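Local atomic coordinates of Two-component response regulator, LuxR family (Aurantimonas sp., PDB entry 3CZ5), a protein that probably regulates transcription by binding DNA as a LuxR-family response regulator, this chain comprising its receiver part without the complete protein's C-terminal region. Residues A35-D39 and A40-Y44; V56-L59 and T60-G63; S130-I133 and A134-A138. All coordinates share one frame; numbering follows the deposited sequence.

Contact 1 of 3, residues A35-D39 and A40-Y44; sequences AEAAD and AGEAY
Two side-chain torsions close this turn: Asp39 swings CG between its backbone N and carbonyl carbon (chi1 52°), which turns OD1 to the start of the next helix, and Glu42 sets CG opposite its own N (chi1 -168°), then runs extended back to Ala38. The motif is a helix N-cap, placed where strand 31-37 of the receiver fold passes into helix 40-48. OD1 of Asp39 accepts from Glu42 N at 2.8 Å, a nearly straight bond that meets the oxygen almost head-on. It thereby satisfies a first-turn amide that has no earlier helical carbonyl to pair with. The return bond comes from the Glu42 side chain: Ala38 N gives its hydrogen to OE1 of Glu42 at 2.7 Å, arriving from above the carboxylate plane, 55° out of it. The loop between strand and helix and the first helical turn thus each lend an acceptor to the other's backbone. The price is two carboxylates near one another, with Asp39 OD2 and Glu42 OE1 4.3 Å apart, which probably makes the pair mildly unfavourable unless the amides offset it. Underneath, Ala37 turns its methyl toward the helix and rests on Ala43, CB to CB 4.2 Å. Both alanines also lie on Val11 of the neighbouring strand 6-11, so small side chains let helix and sheet come close. Glu36 points away from the helix and forms a salt bridge with Arg18. The first helical turn adds a weak backbone bond, Ala43 N to Asp39 O at 3.2 Å.

Contact 2 of 3, residues V56-L59 and T60-G63; sequences VMDL and TLPG. With PO4 (phosphate ion), chain E.
Oxygen O3 of the phosphate ion is gripped by two successive backbone amides, Leu59 N at 2.8 Å and Thr60 N at 3.1 Å from O3. The Thr60 side chain lies beside the ion. Lys108 and the hydroxyl of Thr86 add further hydrogen bonds, so the anion is held by backbone and side chains together. It probably came from the crystallisation liquor and is not bonded to the protein covalently. Asp58, predicted to be the phosphorylated residue but unmodified here, faces it: CG lies anti to the carbonyl carbon (chi1 -73°), which sends the carboxylate alongside the ion, OD2 3.5 Å from phosphate O4. OD1 of Asp58 forms a salt bridge with Lys108, which thus joins carboxylate and phosphate. OD2 looks to the acidic side of the pocket, near Asp12 and Asp13, and lies 3.2 Å from Thr60 O, another acceptor. An alanine here has no carboxylate, and Lys108 is likely to be left without this charged mate and freer to turn. Behind the carboxylate, Leu61 puts CD2 4.0 Å from CB of Asp58. Leu61 and Met57 cross at about a right angle and both touch Val11; their own methyl-methyl approach is modelled too closely to be trusted. A cluster of acids, an aspartate just after a central strand, a threonine at the end of the next strand and a lysine just after the one beyond make up the phosphoacceptor site of CheY-like receiver domains, where relatives bind a divalent metal beside the acids.

Contact 3 of 3, residues S130-I133 and A134-A138; sequences SPDI and AQEIA
Backbone bonds come first: the amides of Ala134, Gln135 and Ile137 donate to the carbonyls of Ser130, Pro131 and Ile133, in the i to i+4 pattern of an alpha-helix. This is the N-terminal part of helix 131-142, which follows the edge strand 128-129. Ala134 N reaches Ser130 O at 3.0 Å, Gln135 N reaches Pro131 O at 2.8 Å, and both are close to straight. Ser130 holds the N-cap position, and Pro131 suits the first turn, where its missing N-H costs no helical bond. The polar side chains come next. Ser130 does not cap the helix with its hydroxyl; OG instead donates to Asp132 OD2 at 2.9 Å, coming from above the carboxylate plane. The Asp132 side chain can meet it because CG sits between its own N and carbonyl carbon (chi1 50°), which folds the carboxylate back toward Ser130. Thr107 and Ser110 bind the same carboxylate, tying the helix start to the end of strand 104-107 and the residues after it; Ser130 OG also bonds Thr107 N. Farther on, Glu136 OE2 takes a weak bond from Gly90 N, though the placing of this side chain is doubtful, its CG being modelled too close to Asp132 O. The apolar face is the last kind. Ile133 is buried against Tyr105 and Thr107. One turn on, Ile137 lies obliquely across it, its CD1 3.8 Å from Ile133 CG2.

Overall arrangement
Along the chain the contacts come in series, 35-44, then 56-63, then 130-138. Contacts 1 and 2 are neighbours on the same parallel sheet of the receiver fold, their centres about 9 Å apart, and they touch where Pro62 and Leu61 pack on Ala38, Asp39 and Ala40. Strand 31-37 is at one edge of the sheet and strand 54-57 is inside it, with strand 6-11 between them. Contact 3 belongs to helix 131-142, which follows the strand at the other edge, 128-129, and packs on strand 104-107; its centre is about 28 Å from that of contact 1. The predicted phosphorylation site, Asp58, is part of contact 2, with contact 1 packed beside it; contact 3 does not touch contact 2, their nearest atoms being about 9 Å apart.

Contact 1 of 3, residues A35-D39 and A40-Y44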
ATOM      1  N   ALA A  35       9.899   7.675  -5.721  1.00 22.49           N
ATOM      2  CA  ALA A  35      10.974   7.195  -4.840  1.00 21.29           C
ATOM      3  C   ALA A  35      10.723   5.694  -4.743  1.00 21.43           C
ATOM      4  O   ALA A  35       9.550   5.313  -4.642  1.00 21.18           O
ATOM      5  CB  ALA A  35      10.832   7.780  -3.497  1.00 20.14           C
ATOM      6  N   GLU A  36      11.790   4.872  -4.804  1.00 20.27           N
ATOM      7  CA  GLU A  36      11.705   3.457  -4.489  1.00 19.80           C
ATOM      8  C   GLU A  36      12.489   3.055  -3.199  1.00 21.36           C
ATOM      9  O   GLU A  36      13.701   3.338  -3.049  1.00 22.44           O
ATOM     10  CB  GLU A  36      12.189   2.665  -5.664  1.00 18.63           C
ATOM     11  CG  GLU A  36      11.253   2.665  -6.760  1.00 47.29           C
ATOM     12  CD  GLU A  36      11.731   1.731  -7.810  1.00 21.37           C
ATOM     13  OE1 GLU A  36      12.921   1.349  -7.690  1.00 47.91           O
ATOM     14  OE2 GLU A  36      10.952   1.393  -8.736  1.00 47.52           O
ATOM     15  N   ALA A  37      11.816   2.400  -2.260  1.00 21.51           N
ATOM     16  CA  ALA A  37      12.470   2.020  -0.976  1.00 21.16           C
ATOM     17  C   ALA A  37      12.514   0.515  -0.783  1.00 20.40           C
ATOM     18  O   ALA A  37      11.716  -0.218  -1.337  1.00 19.86           O
ATOM     19  CB  ALA A  37      11.786   2.687   0.218  1.00 21.13           C
ATOM     20  N   ALA A  38      13.455   0.035   0.007  1.00 20.92           N
ATOM     21  CA  ALA A  38      13.616  -1.420   0.123  1.00 19.72           C
ATOM     22  C   ALA A  38      13.340  -1.935   1.490  1.00 19.13           C
ATOM     23  O   ALA A  38      13.462  -3.129   1.657  1.00 20.96           O
ATOM     24  CB  ALA A  38      15.018  -1.783  -0.213  1.00 20.04           C
ATOM     25  N   ASP A  39      13.124  -1.057   2.482  1.00 17.71           N
ATOM     26  CA  ASP A  39      12.691  -1.436   3.831  1.00 17.64           C
ATOM     27  C   ASP A  39      12.061  -0.259   4.514  1.00 18.20           C
ATOM     28  O   ASP A  39      11.995   0.831   3.958  1.00 17.22           O
ATOM     29  CB  ASP A  39      13.885  -1.796   4.664  1.00 17.92           C
ATOM     30  CG  ASP A  39      14.952  -0.702   4.618  1.00 26.22           C
ATOM     31  OD1 ASP A  39      14.657   0.487   4.916  1.00 18.16           O
ATOM     32  OD2 ASP A  39      16.104  -1.047   4.311  1.00 19.26           O
ATOM     33  N   ALA A  40      11.669  -0.457   5.767  1.00 19.26           N
ATOM     34  CA  ALA A  40      10.900   0.554   6.476  1.00 19.87           C
ATOM     35  C   ALA A  40      11.690   1.813   6.718  1.00 22.20           C
ATOM     36  O   ALA A  40      11.133   2.926   6.649  1.00 22.25           O
ATOM     37  CB  ALA A  40      10.394   0.007   7.789  1.00 18.57           C
ATOM     38  N   GLY A  41      12.970   1.646   7.064  1.00 23.70           N
ATOM     39  CA  GLY A  41      13.766   2.791   7.457  1.00 25.92           C
ATOM     40  C   GLY A  41      13.816   3.801   6.326  1.00 28.81           C
ATOM     41  O   GLY A  41      13.442   4.995   6.502  1.00 29.42           O
ATOM     42  N   GLU A  42      14.298   3.296   5.169  1.00 29.49           N
ATOM     43  CA  GLU A  42      14.492   4.037   3.943  1.00 29.55           C
ATOM     44  C   GLU A  42      13.123   4.621   3.570  1.00 29.01           C
ATOM     45  O   GLU A  42      12.995   5.686   2.991  1.00 30.02           O
ATOM     46  CB  GLU A  42      15.057   3.082   2.904  1.00 30.77           C
ATOM     47  CG  GLU A  42      15.626   3.653   1.574  1.00 54.95           C
ATOM     48  CD  GLU A  42      15.951   2.516   0.471  1.00 35.91           C
ATOM     49  OE1 GLU A  42      15.691   1.287   0.761  1.00 55.03           O
ATOM     50  OE2 GLU A  42      16.430   2.864  -0.677  1.00 55.01           O
ATOM     51  N   ALA A  43      12.072   3.980   3.994  1.00 28.05           N
ATOM     52  CA  ALA A  43      10.757   4.487   3.631  1.00 28.74           C
ATOM     53  C   ALA A  43      10.404   5.785   4.372  1.00 29.10           C
ATOM     54  O   ALA A  43      10.108   6.808   3.781  1.00 29.49           O
ATOM     55  CB  ALA A  43       9.714   3.418   3.853  1.00 28.05           C
ATOM     56  N   TYR A  44      10.421   5.714   5.681  1.00 29.06           N
ATOM     57  CA  TYR A  44      10.300   6.877   6.520  1.00 29.16           C
ATOM     58  C   TYR A  44      11.177   8.057   6.036  1.00 28.39           C
ATOM     59  O   TYR A  44      10.756   9.204   6.033  1.00 27.38           O
ATOM     60  CB  TYR A  44      10.730   6.471   7.923  1.00 29.91           C
ATOM     61  CG  TYR A  44      10.319   7.506   8.907  1.00 53.12           C
ATOM     62  CD1 TYR A  44       9.008   7.989   8.906  1.00 31.29           C
ATOM     63  CD2 TYR A  44      11.232   8.046   9.818  1.00 31.46           C
ATOM     64  CE1 TYR A  44       8.609   8.947   9.791  1.00 52.70           C
ATOM     65  CE2 TYR A  44      10.827   9.004  10.704  1.00 53.14           C
ATOM     66  CZ  TYR A  44       9.517   9.434  10.674  1.00 30.84           C
ATOM     67  OH  TYR A  44       9.141  10.384  11.551  1.00 53.50           O
TER

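Contact 2 of 3, residues V56-L59 and T60-G63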
ATOM      1  N   VAL A  56       2.869   2.951  -1.604  1.00 21.45           N
ATOM      2  CA  VAL A  56       2.542   1.531  -1.713  1.00 21.23           C
ATOM      3  C   VAL A  56       3.610   0.607  -1.136  1.00 21.75           C
ATOM      4  O   VAL A  56       4.750   0.593  -1.613  1.00 21.88           O
ATOM      5  CB  VAL A  56       2.488   1.082  -3.145  1.00 21.36           C
ATOM      6  CG1 VAL A  56       2.385  -0.495  -3.209  1.00 18.25           C
ATOM      7  CG2 VAL A  56       1.348   1.779  -3.870  1.00 19.65           C
ATOM      8  N   MET A  57       3.224  -0.235  -0.173  1.00 21.89           N
ATOM      9  CA  MET A  57       4.201  -1.001   0.686  1.00 19.31           C
ATOM     10  C   MET A  57       3.921  -2.507   0.804  1.00 17.54           C
ATOM     11  O   MET A  57       2.758  -2.871   0.919  1.00 18.31           O
ATOM     12  CB  MET A  57       4.130  -0.418   2.109  1.00 16.94           C
ATOM     13  CG  MET A  57       5.476  -0.174   2.612  1.00 27.76           C
ATOM     14  SD  MET A  57       5.684   0.647   4.132  1.00 13.53           S
ATOM     15  CE  MET A  57       7.175  -0.205   4.422  1.00 27.15           C
ATOM     16  N   ASP A  58       4.941  -3.369   0.820  1.00 15.07           N
ATOM     17  CA  ASP A  58       4.718  -4.726   1.202  1.00 15.93           C
ATOM     18  C   ASP A  58       4.211  -4.827   2.660  1.00 18.18           C
ATOM     19  O   ASP A  58       4.332  -3.910   3.504  1.00 18.27           O
ATOM     20  CB  ASP A  58       6.022  -5.448   1.248  1.00 17.24           C
ATOM     21  CG  ASP A  58       6.583  -5.728  -0.098  1.00 54.59           C
ATOM     22  OD1 ASP A  58       5.924  -5.366  -1.129  1.00 19.13           O
ATOM     23  OD2 ASP A  58       7.698  -6.341  -0.079  1.00 20.36           O
ATOM     24  N   LEU A  59       3.693  -5.984   3.008  1.00 19.16           N
ATOM     25  CA  LEU A  59       3.397  -6.206   4.392  1.00 20.30           C
ATOM     26  C   LEU A  59       4.680  -6.743   5.022  1.00 21.63           C
ATOM     27  O   LEU A  59       4.945  -6.584   6.221  1.00 21.98           O
ATOM     28  CB  LEU A  59       2.325  -7.252   4.472  1.00 20.46           C
ATOM     29  CG  LEU A  59       1.917  -7.626   5.885  1.00 21.75           C
ATOM     30  CD1 LEU A  59       1.047  -6.531   6.513  1.00 18.90           C
ATOM     31  CD2 LEU A  59       1.134  -8.945   5.756  1.00 20.55           C
ATOM     32  N   THR A  60       5.490  -7.367   4.184  1.00 22.04           N
ATOM     33  CA  THR A  60       6.612  -8.091   4.656  1.00 23.61           C
ATOM     34  C   THR A  60       7.852  -7.394   4.174  1.00 26.63           C
ATOM     35  O   THR A  60       8.037  -7.221   2.950  1.00 28.58           O
ATOM     36  CB  THR A  60       6.599  -9.524   4.172  1.00 22.61           C
ATOM     37  OG1 THR A  60       5.343 -10.094   4.511  1.00 37.90           O
ATOM     38  CG2 THR A  60       7.648 -10.306   4.900  1.00 37.63           C
ATOM     39  N   LEU A  61       8.720  -7.022   5.132  1.00 25.75           N
ATOM     40  CA  LEU A  61       9.885  -6.235   4.806  1.00 23.63           C
ATOM     41  C   LEU A  61      11.091  -6.710   5.590  1.00 23.30           C
ATOM     42  O   LEU A  61      10.960  -7.181   6.729  1.00 23.71           O
ATOM     43  CB  LEU A  61       9.574  -4.774   5.120  1.00 22.06           C
ATOM     44  CG  LEU A  61       8.629  -3.994   4.201  1.00 13.50           C
ATOM     45  CD1 LEU A  61       8.498  -2.580   4.708  1.00 18.93           C
ATOM     46  CD2 LEU A  61       9.334  -4.039   2.878  1.00 19.57           C
ATOM     47  N   PRO A  62      12.284  -6.614   4.979  1.00 22.50           N
ATOM     48  CA  PRO A  62      13.449  -6.990   5.778  1.00 21.95           C
ATOM     49  C   PRO A  62      13.513  -5.912   6.894  1.00 23.55           C
ATOM     50  O   PRO A  62      13.690  -4.685   6.596  1.00 25.08           O
ATOM     51  CB  PRO A  62      14.609  -6.967   4.784  1.00 20.04           C
ATOM     52  CG  PRO A  62      14.186  -5.959   3.743  1.00 41.72           C
ATOM     53  CD  PRO A  62      12.632  -5.846   3.773  1.00 22.14           C
ATOM     54  N   GLY A  63      13.328  -6.352   8.144  1.00 21.65           N
ATOM     55  CA  GLY A  63      13.152  -5.445   9.276  1.00 20.35           C
ATOM     56  C   GLY A  63      11.684  -5.410   9.650  1.00 20.75           C
ATOM     57  O   GLY A  63      10.936  -6.362   9.441  1.00 22.81           O
TER
HETATM   58  P   PO4 E 201       4.837  -9.187   0.657  1.00 16.77           P
HETATM   59  O1  PO4 E 201       4.606 -10.646   0.840  1.00 19.64           O
HETATM   60  O2  PO4 E 201       4.672  -8.648  -0.746  1.00 18.64           O
HETATM   61  O3  PO4 E 201       3.991  -8.396   1.615  1.00 19.56           O
HETATM   62  O4  PO4 E 201       6.250  -9.213   1.178  1.00 20.71           O

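Contact 3 of 3, residues S130-I133 and A134-A138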
ATOM      1  N   SER A 130      -8.935  -5.177  -2.232  1.00 27.93           N
ATOM      2  CA  SER A 130      -9.337  -6.137  -3.217  1.00 27.62           C
ATOM      3  C   SER A 130     -10.522  -7.079  -2.710  1.00 27.47           C
ATOM      4  O   SER A 130     -10.798  -7.223  -1.489  1.00 24.68           O
ATOM      5  CB  SER A 130      -8.127  -6.897  -3.749  1.00 27.30           C
ATOM      6  OG  SER A 130      -7.445  -7.482  -2.694  1.00 14.84           O
ATOM      7  N   PRO A 131     -11.253  -7.673  -3.682  1.00 29.38           N
ATOM      8  CA  PRO A 131     -12.327  -8.623  -3.504  1.00 29.66           C
ATOM      9  C   PRO A 131     -11.985  -9.713  -2.518  1.00 31.34           C
ATOM     10  O   PRO A 131     -12.730  -9.991  -1.589  1.00 31.72           O
ATOM     11  CB  PRO A 131     -12.444  -9.242  -4.873  1.00 28.58           C
ATOM     12  CG  PRO A 131     -11.457  -8.620  -5.706  1.00 30.06           C
ATOM     13  CD  PRO A 131     -11.145  -7.329  -5.106  1.00 29.24           C
ATOM     14  N   ASP A 132     -10.869 -10.366  -2.722  1.00 32.45           N
ATOM     15  CA  ASP A 132     -10.606 -11.528  -1.891  1.00 33.46           C
ATOM     16  C   ASP A 132     -10.559 -11.158  -0.423  1.00 32.40           C
ATOM     17  O   ASP A 132     -11.039 -11.901   0.432  1.00 33.73           O
ATOM     18  CB  ASP A 132      -9.330 -12.198  -2.333  1.00 36.07           C
ATOM     19  CG  ASP A 132      -8.192 -11.224  -2.463  1.00 56.77           C
ATOM     20  OD1 ASP A 132      -7.217 -11.538  -1.826  1.00 38.78           O
ATOM     21  OD2 ASP A 132      -8.178 -10.197  -3.194  1.00 38.61           O
ATOM     22  N   ILE A 133     -10.073  -9.980  -0.095  1.00 30.44           N
ATOM     23  CA  ILE A 133     -10.014  -9.619   1.316  1.00 28.81           C
ATOM     24  C   ILE A 133     -11.328  -9.067   1.857  1.00 26.05           C
ATOM     25  O   ILE A 133     -11.724  -9.359   3.006  1.00 25.57           O
ATOM     26  CB  ILE A 133      -8.877  -8.650   1.565  1.00 30.28           C
ATOM     27  CG1 ILE A 133      -7.620  -9.436   1.955  1.00 19.19           C
ATOM     28  CG2 ILE A 133      -9.254  -7.612   2.615  1.00 21.16           C
ATOM     29  CD1 ILE A 133      -6.477  -8.836   1.272  1.00 31.14           C
ATOM     30  N   ALA A 134     -12.013  -8.297   1.024  1.00 23.85           N
ATOM     31  CA  ALA A 134     -13.366  -7.854   1.358  1.00 22.44           C
ATOM     32  C   ALA A 134     -14.205  -9.059   1.705  1.00 23.43           C
ATOM     33  O   ALA A 134     -14.967  -9.057   2.665  1.00 22.69           O
ATOM     34  CB  ALA A 134     -13.977  -7.152   0.203  1.00 21.69           C
ATOM     35  N   GLN A 135     -14.082 -10.089   0.875  1.00 25.12           N
ATOM     36  CA  GLN A 135     -14.824 -11.320   1.060  1.00 26.40           C
ATOM     37  C   GLN A 135     -14.449 -11.903   2.418  1.00 25.90           C
ATOM     38  O   GLN A 135     -15.366 -12.273   3.171  1.00 24.71           O
ATOM     39  CB  GLN A 135     -14.480 -12.308  -0.038  1.00 27.88           C
ATOM     40  CG  GLN A 135     -15.432 -13.448  -0.092  1.00 62.87           C
ATOM     41  CD  GLN A 135     -16.822 -13.014  -0.556  1.00 30.51           C
ATOM     42  OE1 GLN A 135     -17.026 -11.882  -1.011  1.00 62.75           O
ATOM     43  NE2 GLN A 135     -17.784 -13.925  -0.445  1.00 62.86           N
ATOM     44  N   GLU A 136     -13.129 -11.946   2.743  1.00 25.06           N
ATOM     45  CA  GLU A 136     -12.714 -12.615   3.971  1.00 25.57           C
ATOM     46  C   GLU A 136     -13.164 -11.865   5.211  1.00 25.06           C
ATOM     47  O   GLU A 136     -13.641 -12.453   6.186  1.00 24.91           O
ATOM     48  CB  GLU A 136     -11.242 -12.864   4.028  1.00 27.27           C
ATOM     49  CG  GLU A 136     -10.641 -13.159   2.710  1.00 73.48           C
ATOM     50  CD  GLU A 136      -9.217 -13.631   2.887  1.00 30.70           C
ATOM     51  OE1 GLU A 136      -9.006 -14.507   3.769  1.00 74.05           O
ATOM     52  OE2 GLU A 136      -8.319 -13.121   2.178  1.00 73.93           O
ATOM     53  N   ILE A 137     -13.057 -10.561   5.165  1.00 25.05           N
ATOM     54  CA  ILE A 137     -13.524  -9.803   6.285  1.00 26.03           C
ATOM     55  C   ILE A 137     -15.039  -9.912   6.443  1.00 25.39           C
ATOM     56  O   ILE A 137     -15.525 -10.276   7.518  1.00 23.76           O
ATOM     57  CB  ILE A 137     -13.108  -8.329   6.171  1.00 27.60           C
ATOM     58  CG1 ILE A 137     -11.613  -8.173   6.571  1.00 28.61           C
ATOM     59  CG2 ILE A 137     -13.970  -7.449   7.068  1.00 27.28           C
ATOM     60  CD1 ILE A 137     -10.991  -6.864   5.955  1.00 27.45           C
ATOM     61  N   ALA A 138     -15.783  -9.626   5.368  1.00 26.32           N
ATOM     62  CA  ALA A 138     -17.253  -9.707   5.405  1.00 24.84           C
ATOM     63  C   ALA A 138     -17.570 -11.082   5.910  1.00 25.43           C
ATOM     64  O   ALA A 138     -18.384 -11.236   6.849  1.00 25.23           O
ATOM     65  CB  ALA A 138     -17.861  -9.521   4.042  1.00 23.36           C
TER